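Local atomic coordinates of TfuB1 (Thermobifida fusca, PDB entry 6JX3), a protein that probably recognises the leader peptide of a lasso peptide precursor through its RRE (PqqD-like) domain, and it also binds zinc ions. Residues Gly31-Asp36 / Tyr42-Asp47; Gln54-Leu57 / Ser61-Asp64; Asp64-Leu69 / Arg82-Leu87. All coordinates share one frame; numbering follows the deposited sequence.

Contact 1 (Gly31-Asp36 / Tyr42-Asp47); sequences GMVLLD and YWQLND. With ZN (zinc ion), chain C.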
loop_
_atom_site.group_PDB
_atom_site.type_symbol
_atom_site.label_atom_id
_atom_site.label_comp_id
_atom_site.label_asym_id
_atom_site.label_seq_id
_atom_site.Cartn_x
_atom_site.Cartn_y
_atom_site.Cartn_z
ATOM N N GLY A 31 -5.484 10.799 3.410
ATOM C CA GLY A 31 -4.308 10.019 3.099
ATOM C C GLY A 31 -4.324 9.587 1.648
ATOM O O GLY A 31 -5.047 10.156 0.820
ATOM N N MET A 32 -3.520 8.563 1.345
ATOM C CA MET A 32 -3.392 8.055 -0.017
ATOM C C MET A 32 -4.584 7.178 -0.365
ATOM O O MET A 32 -4.976 6.303 0.417
ATOM C CB MET A 32 -2.099 7.261 -0.184
ATOM C CG MET A 32 -1.939 6.588 -1.538
ATOM S SD MET A 32 -0.256 5.958 -1.755
ATOM C CE MET A 32 -0.399 4.986 -3.243
ATOM N N VAL A 33 -5.157 7.416 -1.539
ATOM C CA VAL A 33 -6.325 6.693 -2.027
ATOM C C VAL A 33 -5.987 6.080 -3.380
ATOM O O VAL A 33 -5.304 6.714 -4.196
ATOM C CB VAL A 33 -7.541 7.637 -2.129
ATOM C CG1 VAL A 33 -8.746 6.911 -2.686
ATOM C CG2 VAL A 33 -7.847 8.248 -0.763
ATOM N N LEU A 34 -6.455 4.851 -3.615
ATOM C CA LEU A 34 -6.274 4.143 -4.872
ATOM C C LEU A 34 -7.650 3.887 -5.456
ATOM O O LEU A 34 -8.541 3.416 -4.748
ATOM C CB LEU A 34 -5.553 2.805 -4.681
ATOM C CG LEU A 34 -4.093 2.828 -4.214
ATOM C CD1 LEU A 34 -3.537 1.413 -4.100
ATOM C CD2 LEU A 34 -3.286 3.603 -5.180
ATOM N N LEU A 35 -7.816 4.205 -6.729
ATOM C CA LEU A 35 -9.095 4.077 -7.406
ATOM C C LEU A 35 -8.948 3.085 -8.540
ATOM O O LEU A 35 -8.036 3.215 -9.362
ATOM C CB LEU A 35 -9.560 5.431 -7.953
ATOM C CG LEU A 35 -10.655 5.356 -9.013
ATOM C CD1 LEU A 35 -11.980 4.924 -8.364
ATOM C CD2 LEU A 35 -10.780 6.711 -9.698
ATOM N N ASP A 36 -9.849 2.107 -8.597
ATOM C CA ASP A 36 -9.912 1.199 -9.732
ATOM C C ASP A 36 -10.905 1.760 -10.739
ATOM O O ASP A 36 -12.112 1.778 -10.484
ATOM C CB ASP A 36 -10.319 -0.197 -9.283
ATOM C CG ASP A 36 -10.210 -1.208 -10.396
ATOM O OD1 ASP A 36 -10.761 -0.980 -11.492
ATOM O OD2 ASP A 36 -9.556 -2.242 -10.177
ATOM N N TYR A 42 -12.740 2.027 -4.593
ATOM C CA TYR A 42 -11.579 2.793 -4.185
ATOM C C TYR A 42 -11.298 2.604 -2.707
ATOM O O TYR A 42 -12.188 2.350 -1.893
ATOM C CB TYR A 42 -11.681 4.264 -4.553
ATOM C CG TYR A 42 -12.690 5.091 -3.823
ATOM C CD1 TYR A 42 -14.044 4.826 -3.924
ATOM C CD2 TYR A 42 -12.279 6.190 -3.101
ATOM C CE1 TYR A 42 -14.965 5.637 -3.275
ATOM C CE2 TYR A 42 -13.175 6.997 -2.464
ATOM C CZ TYR A 42 -14.506 6.718 -2.555
ATOM O OH TYR A 42 -15.375 7.544 -1.905
ATOM N N TRP A 43 -10.022 2.719 -2.395
ATOM C CA TRP A 43 -9.442 2.229 -1.164
ATOM C C TRP A 43 -8.611 3.331 -0.547
ATOM O O TRP A 43 -8.005 4.135 -1.265
ATOM C CB TRP A 43 -8.536 1.029 -1.428
ATOM C CG TRP A 43 -9.155 -0.005 -2.295
ATOM C CD1 TRP A 43 -9.260 0.017 -3.659
ATOM C CD2 TRP A 43 -9.758 -1.214 -1.863
ATOM N NE1 TRP A 43 -9.888 -1.115 -4.101
ATOM C CE2 TRP A 43 -10.212 -1.888 -3.016
ATOM C CE3 TRP A 43 -9.965 -1.798 -0.611
ATOM C CZ2 TRP A 43 -10.857 -3.115 -2.952
ATOM C CZ3 TRP A 43 -10.604 -3.025 -0.553
ATOM C CH2 TRP A 43 -11.044 -3.667 -1.713
ATOM N N GLN A 44 -8.578 3.358 0.781
ATOM C CA GLN A 44 -7.704 4.265 1.507
ATOM C C GLN A 44 -6.581 3.464 2.146
ATOM O O GLN A 44 -6.810 2.384 2.701
ATOM C CB GLN A 44 -8.459 5.048 2.579
ATOM C CG GLN A 44 -7.683 6.243 3.113
ATOM C CD GLN A 44 -7.337 6.109 4.582
ATOM O OE1 GLN A 44 -8.145 5.635 5.382
ATOM N NE2 GLN A 44 -6.128 6.535 4.947
ATOM N N LEU A 45 -5.371 3.989 2.030
ATOM C CA LEU A 45 -4.195 3.395 2.639
ATOM C C LEU A 45 -3.792 4.245 3.834
ATOM O O LEU A 45 -3.767 5.475 3.740
ATOM C CB LEU A 45 -3.044 3.313 1.633
ATOM C CG LEU A 45 -3.083 2.206 0.576
ATOM C CD1 LEU A 45 -4.294 2.314 -0.354
ATOM C CD2 LEU A 45 -1.791 2.217 -0.231
ATOM N N ASN A 46 -3.475 3.602 4.959
ATOM C CA ASN A 46 -3.007 4.403 6.079
ATOM C C ASN A 46 -1.565 4.833 5.808
ATOM O O ASN A 46 -1.002 4.557 4.748
ATOM C CB ASN A 46 -3.201 3.656 7.401
ATOM C CG ASN A 46 -2.223 2.502 7.610
ATOM O OD1 ASN A 46 -1.542 2.056 6.694
ATOM N ND2 ASN A 46 -2.169 2.011 8.841
ATOM N N ASP A 47 -0.960 5.550 6.759
ATOM C CA ASP A 47 0.321 6.191 6.472
ATOM C C ASP A 47 1.401 5.163 6.159
ATOM O O ASP A 47 2.169 5.333 5.205
ATOM C CB ASP A 47 0.748 7.071 7.647
ATOM C CG ASP A 47 0.014 8.400 7.676
ATOM O OD1 ASP A 47 -0.641 8.739 6.666
ATOM O OD2 ASP A 47 0.090 9.104 8.708
HETATM ZN ZN ZN C . -9.383 -3.555 -11.690
HETATM O O HOH W 1 -2.107 7.635 3.535
HETATM O O HOH W 2 -9.409 -2.804 -7.032
HETATM O O HOH W 3 -8.827 -5.241 -10.539
#
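L34 and W43 face each other in the beta hairpin of a PqqD-like RRE domain, where strand 32-36 runs antiparallel to strand 41-45. They form a hydrogen-bonded pair: W43 N gives to L34 O over 2.9 Å, a bond lying in the carbonyl plane, while L34 N gives to W43 O from a position tilted out of the W43 carbonyl plane. Further along, L45 N meets M32 O at 2.8 Å, nearly straight at 175°. M32 N and L45 O are joined instead by water 1, which accepts from the first and donates to the second. The two faces of the hairpin then part company. On one, Y42 has its CG between the backbone N and the carbonyl carbon (chi1 69°), which leans the ring until its CD2 edge lies 3.6 Å from CG1 of V33, a contact left somewhat doubtful by the valine's second conformer. L35 CD1 packs on the CB of the same tyrosine at 3.9 Å. The other face is buried, and there CG of L34 rests on CD1 of L45 at 3.9 Å. Where strand 32-36 runs into the hairpin turn, D36 OD2 binds a zinc ion at 2.0 Å, with water 3 and E22 as further ligands. Its other oxygen, OD1, accepts from the backbone N of both R38 and S39, so the carboxylate is held at both ends. Water 2 joins D36 OD2 to the indole NE1 of W43, the latter bond being weak. Strand 32-36 is the middle strand, bonded on its second side to 23-27 through V33 with A26 and L35 with S24. M32 and L45 face helix 47-57, packing on V53, and the bound peptide adds a strand alongside Y42 to L45.

Contact 2 (Gln54-Leu57 / Ser61-Asp64); sequences QRLL and SPAD. With ZN (zinc ion), chain E.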
loop_
_atom_site.group_PDB
_atom_site.type_symbol
_atom_site.label_atom_id
_atom_site.label_comp_id
_atom_site.label_asym_id
_atom_site.label_seq_id
_atom_site.Cartn_x
_atom_site.Cartn_y
_atom_site.Cartn_z
ATOM N N GLN A 54 4.504 3.520 -1.919
ATOM C CA GLN A 54 5.315 4.519 -2.612
ATOM C C GLN A 54 6.742 4.026 -2.826
ATOM O O GLN A 54 7.312 4.210 -3.903
ATOM C CB GLN A 54 5.312 5.835 -1.833
ATOM C CG GLN A 54 4.001 6.593 -1.959
ATOM C CD GLN A 54 3.746 7.518 -0.783
ATOM O OE1 GLN A 54 4.601 7.685 0.091
ATOM N NE2 GLN A 54 2.559 8.116 -0.749
ATOM N N ARG A 55 7.331 3.371 -1.821
ATOM C CA ARG A 55 8.708 2.914 -1.989
ATOM C C ARG A 55 8.785 1.727 -2.937
ATOM O O ARG A 55 9.734 1.619 -3.721
ATOM C CB ARG A 55 9.316 2.570 -0.633
ATOM C CG ARG A 55 9.677 3.810 0.179
ATOM C CD ARG A 55 10.496 3.447 1.401
ATOM N NE ARG A 55 11.603 2.571 1.031
ATOM C CZ ARG A 55 12.881 2.929 1.043
ATOM N NH1 ARG A 55 13.235 4.155 1.416
ATOM N NH2 ARG A 55 13.804 2.055 0.679
ATOM N N LEU A 56 7.784 0.840 -2.908
ATOM C CA LEU A 56 7.768 -0.246 -3.885
ATOM C C LEU A 56 7.635 0.292 -5.306
ATOM O O LEU A 56 8.292 -0.204 -6.228
ATOM C CB LEU A 56 6.641 -1.228 -3.566
ATOM C CG LEU A 56 6.843 -2.042 -2.287
ATOM C CD1 LEU A 56 5.626 -2.928 -2.052
ATOM C CD2 LEU A 56 8.109 -2.891 -2.339
ATOM N N LEU A 57 6.793 1.311 -5.501
ATOM C CA LEU A 57 6.621 1.872 -6.835
ATOM C C LEU A 57 7.880 2.584 -7.303
ATOM O O LEU A 57 8.131 2.656 -8.511
ATOM C CB LEU A 57 5.431 2.831 -6.862
ATOM C CG LEU A 57 4.080 2.123 -6.744
ATOM C CD1 LEU A 57 2.950 3.135 -6.705
ATOM C CD2 LEU A 57 3.909 1.126 -7.892
ATOM N N SER A 61 12.998 -2.881 -3.340
ATOM C CA SER A 61 12.575 -4.222 -3.006
ATOM C C SER A 61 11.814 -4.214 -1.688
ATOM O O SER A 61 11.986 -3.312 -0.873
ATOM C CB SER A 61 13.792 -5.117 -2.877
ATOM O OG SER A 61 14.572 -4.672 -1.780
ATOM N N PRO A 62 10.973 -5.218 -1.446
ATOM C CA PRO A 62 10.399 -5.353 -0.099
ATOM C C PRO A 62 11.467 -5.395 0.971
ATOM O O PRO A 62 11.249 -4.909 2.085
ATOM C CB PRO A 62 9.617 -6.674 -0.187
ATOM C CG PRO A 62 9.198 -6.725 -1.636
ATOM C CD PRO A 62 10.387 -6.178 -2.395
ATOM N N ALA A 63 12.633 -5.969 0.666
ATOM C CA ALA A 63 13.704 -6.010 1.651
ATOM C C ALA A 63 14.206 -4.607 1.975
ATOM O O ALA A 63 14.461 -4.288 3.143
ATOM C CB ALA A 63 14.845 -6.876 1.129
ATOM N N ASP A 64 14.383 -3.772 0.947
ATOM C CA ASP A 64 14.699 -2.362 1.155
ATOM C C ASP A 64 13.677 -1.704 2.070
ATOM O O ASP A 64 14.025 -0.917 2.956
ATOM C CB ASP A 64 14.663 -1.607 -0.164
ATOM C CG ASP A 64 15.836 -1.871 -1.052
ATOM O OD1 ASP A 64 16.851 -2.476 -0.630
ATOM O OD2 ASP A 64 15.694 -1.444 -2.216
HETATM ZN ZN ZN E . 17.180 -1.435 -3.461
HETATM O O HOH W 4 16.503 -0.107 -5.044
#
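S61 stands at the N-cap of helix 62-72 and, with D64, closes a capping box where this helix turns back against L56 and R55 at the end of helix 47-57, within the helical part of the PqqD-like fold. The serine's OG accepts from D64 N at 2.9 Å, with an angle of 166° at the hydrogen. Its own backbone N reciprocates more loosely, reaching D64 OD2 over 3.3 Å from above the carboxylate plane. Next comes P62, the first residue of the helix. Its CG and CD lie beside the L56 methyl CD2, and that methyl also comes to 3.8 Å from P62 N, so it sits against the peptide link between cap and helix. L56 in turn packs on V65 and on V88 of helix 77-93, which places this apolar patch at the edge of the interior. D64 completes the box one turn in, and it also meets R55. The arginine chain bends at chi3 (49°), and this carries NH2 to the aspartate, the two side chains crossing at about a right angle, with CB of D64 in the plane of the guanidinium at its edge, 3.9 Å from NH2. The guanidinium and carboxylate planes are almost perpendicular, and R55 NH2 remains 4.9 Å from D64 OD2. Opposite charges are therefore near without being paired, an attraction that is probably modest. That oxygen is engaged otherwise: besides the S61 amide and a weak bond from H60 ND1, D64 OD2 binds a zinc ion at 1.9 Å, with water 4 as another ligand of the metal.

Contact 3 (Asp64-Leu69 / Arg82-Leu87); sequences DVAQFL and RDIAAL. With ZN (zinc ion), chain E.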
loop_
_atom_site.group_PDB
_atom_site.type_symbol
_atom_site.label_atom_id
_atom_site.label_comp_id
_atom_site.label_asym_id
_atom_site.label_seq_id
_atom_site.Cartn_x
_atom_site.Cartn_y
_atom_site.Cartn_z
ATOM N N ASP A 64 14.383 -3.772 0.947
ATOM C CA ASP A 64 14.699 -2.362 1.155
ATOM C C ASP A 64 13.677 -1.704 2.070
ATOM O O ASP A 64 14.025 -0.917 2.956
ATOM C CB ASP A 64 14.663 -1.607 -0.164
ATOM C CG ASP A 64 15.836 -1.871 -1.052
ATOM O OD1 ASP A 64 16.851 -2.476 -0.630
ATOM O OD2 ASP A 64 15.694 -1.444 -2.216
ATOM N N VAL A 65 12.395 -1.942 1.792
ATOM C CA VAL A 65 11.346 -1.276 2.549
ATOM C C VAL A 65 11.350 -1.762 3.986
ATOM O O VAL A 65 11.127 -0.980 4.914
ATOM C CB VAL A 65 9.980 -1.481 1.877
ATOM C CG1 VAL A 65 8.870 -0.777 2.687
ATOM C CG2 VAL A 65 10.034 -0.968 0.448
ATOM N N ALA A 66 11.613 -3.055 4.199
ATOM C CA ALA A 66 11.705 -3.547 5.570
ATOM C C ALA A 66 12.832 -2.848 6.317
ATOM O O ALA A 66 12.668 -2.454 7.478
ATOM C CB ALA A 66 11.909 -5.064 5.581
ATOM N N GLN A 67 13.977 -2.671 5.654
ATOM C CA GLN A 67 15.105 -1.984 6.277
ATOM C C GLN A 67 14.738 -0.554 6.623
ATOM O O GLN A 67 15.072 -0.055 7.704
ATOM C CB GLN A 67 16.311 -2.011 5.337
ATOM C CG GLN A 67 17.607 -1.474 5.949
ATOM C CD GLN A 67 17.942 -2.115 7.283
ATOM O OE1 GLN A 67 17.875 -3.337 7.435
ATOM N NE2 GLN A 67 18.293 -1.289 8.265
ATOM N N PHE A 68 14.042 0.121 5.711
ATOM C CA PHE A 68 13.576 1.472 5.985
ATOM C C PHE A 68 12.649 1.488 7.191
ATOM O O PHE A 68 12.834 2.281 8.122
ATOM C CB PHE A 68 12.870 2.033 4.753
ATOM C CG PHE A 68 12.004 3.215 5.048
ATOM C CD1 PHE A 68 12.547 4.477 5.170
ATOM C CD2 PHE A 68 10.647 3.053 5.215
ATOM C CE1 PHE A 68 11.742 5.559 5.452
ATOM C CE2 PHE A 68 9.849 4.121 5.510
ATOM C CZ PHE A 68 10.393 5.375 5.626
ATOM N N LEU A 69 11.652 0.595 7.205
ATOM C CA LEU A 69 10.686 0.620 8.298
ATOM C C LEU A 69 11.370 0.416 9.643
ATOM O O LEU A 69 11.047 1.106 10.610
ATOM C CB LEU A 69 9.604 -0.439 8.085
ATOM C CG LEU A 69 8.618 -0.171 6.947
ATOM C CD1 LEU A 69 7.647 -1.317 6.870
ATOM C CD2 LEU A 69 7.864 1.143 7.184
ATOM N N ARG A 82 6.942 -9.295 7.385
ATOM C CA ARG A 82 5.628 -9.929 7.312
ATOM C C ARG A 82 4.556 -8.926 6.953
ATOM O O ARG A 82 3.646 -9.236 6.179
ATOM C CB ARG A 82 5.266 -10.581 8.637
ATOM C CG ARG A 82 6.158 -11.666 9.095
ATOM C CD ARG A 82 5.285 -12.596 9.896
ATOM N NE ARG A 82 5.179 -12.104 11.267
ATOM C CZ ARG A 82 6.161 -12.164 12.158
ATOM N NH1 ARG A 82 5.983 -11.678 13.382
ATOM N NH2 ARG A 82 7.300 -12.755 11.840
ATOM N N ASP A 83 4.635 -7.723 7.524
ATOM C CA ASP A 83 3.615 -6.722 7.256
ATOM C C ASP A 83 3.664 -6.260 5.808
ATOM O O ASP A 83 2.617 -6.014 5.194
ATOM C CB ASP A 83 3.786 -5.534 8.196
ATOM C CG ASP A 83 3.329 -5.831 9.609
ATOM O OD1 ASP A 83 3.525 -4.946 10.473
ATOM O OD2 ASP A 83 2.799 -6.939 9.861
ATOM N N ILE A 84 4.869 -6.076 5.265
ATOM C CA ILE A 84 4.982 -5.689 3.861
ATOM C C ILE A 84 4.394 -6.771 2.978
ATOM O O ILE A 84 3.652 -6.492 2.029
ATOM C CB ILE A 84 6.449 -5.421 3.498
ATOM C CG1 ILE A 84 6.922 -4.143 4.180
ATOM C CG2 ILE A 84 6.628 -5.344 1.980
ATOM C CD1 ILE A 84 8.452 -4.063 4.237
ATOM N N ALA A 85 4.718 -8.024 3.284
ATOM C CA ALA A 85 4.233 -9.140 2.484
ATOM C C ALA A 85 2.722 -9.235 2.543
ATOM O O ALA A 85 2.064 -9.471 1.520
ATOM C CB ALA A 85 4.868 -10.438 2.970
ATOM N N ALA A 86 2.150 -9.046 3.736
ATOM C CA ALA A 86 0.696 -9.098 3.870
ATOM C C ALA A 86 0.025 -7.969 3.103
ATOM O O ALA A 86 -1.036 -8.168 2.506
ATOM C CB ALA A 86 0.303 -9.043 5.342
ATOM N N LEU A 87 0.620 -6.774 3.126
ATOM C CA LEU A 87 0.045 -5.652 2.393
ATOM C C LEU A 87 0.077 -5.915 0.896
ATOM O O LEU A 87 -0.921 -5.708 0.196
ATOM C CB LEU A 87 0.794 -4.361 2.737
ATOM C CG LEU A 87 0.342 -3.150 1.908
ATOM C CD1 LEU A 87 -1.122 -2.813 2.186
ATOM C CD2 LEU A 87 1.234 -1.952 2.196
HETATM ZN ZN ZN E . 17.180 -1.435 -3.461
HETATM O O HOH W 4 16.503 -0.107 -5.044
#
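I84 against V65, A66 and L69 makes a buried helix-to-helix contact of apolar side chains, in which helix 77-93 inserts one side chain into the flank of helix 62-72. The short axes of the two segments cross at 129° and approach to 10.0 Å, a spacing that a single branched side chain can bridge. That bridge is the delta end of I84. CG1 lies anti to the carbonyl carbon (chi1 -70°) and the chain continues extended to CD1, which carries the methyl well out from its own helix. There it is met from several sides: CG1 of V65 is 3.7 Å from I84 CD1, CB of A66 is 3.8 Å from the same methyl, and CD1 of L69 touches it at 3.9 Å. Between these contacts the methyl presses on the backbone, since A66 N lies 3.3 Å from I84 CD1. The small side chain of A66 is consistent with so close an approach to the main chain, while V65 and L69, one helical turn apart, flank the isoleucine. CG1 of I84 adds a second line of touch to L69 CD1 at 4.0 Å. Cutting I84 back to an alanine removes CG1 and CD1, which would probably open a gap over A66 and leave V65 and L69 without their common partner. Around this junction A66 also packs on A80 and E81, nearer the start of helix 77-93. V65 rests on R55 of helix 47-57, and D83 and L87, on the same helix as I84, reach the bound peptide. With only carbon meeting carbon or a backbone amide here, nothing directional links the two segments, so that between them the contact probably rests on side-chain fit.

Contact 1 is the sheet side of the domain and contacts 2 and 3 are the helical side; they lie on opposite sides of the chain's centre. Contact 1, partly buried, is organised by backbone hydrogen bonds. Contact 3 is fully buried and probably works by side-chain fit. Contact 2 lies at the surface and mixes capping, charge and a little apolar packing. Contacts 2 and 3 share D64 and helix 62-72, and they touch directly, CD2 of L56 lying 3.9 Å from CG2 of V65. Contact 1 meets contact 2 through M32 and Q54, helix 47-57 following directly on strand 41-45. Zinc is bound in contact 1 by D36 and in contact 2 by D64.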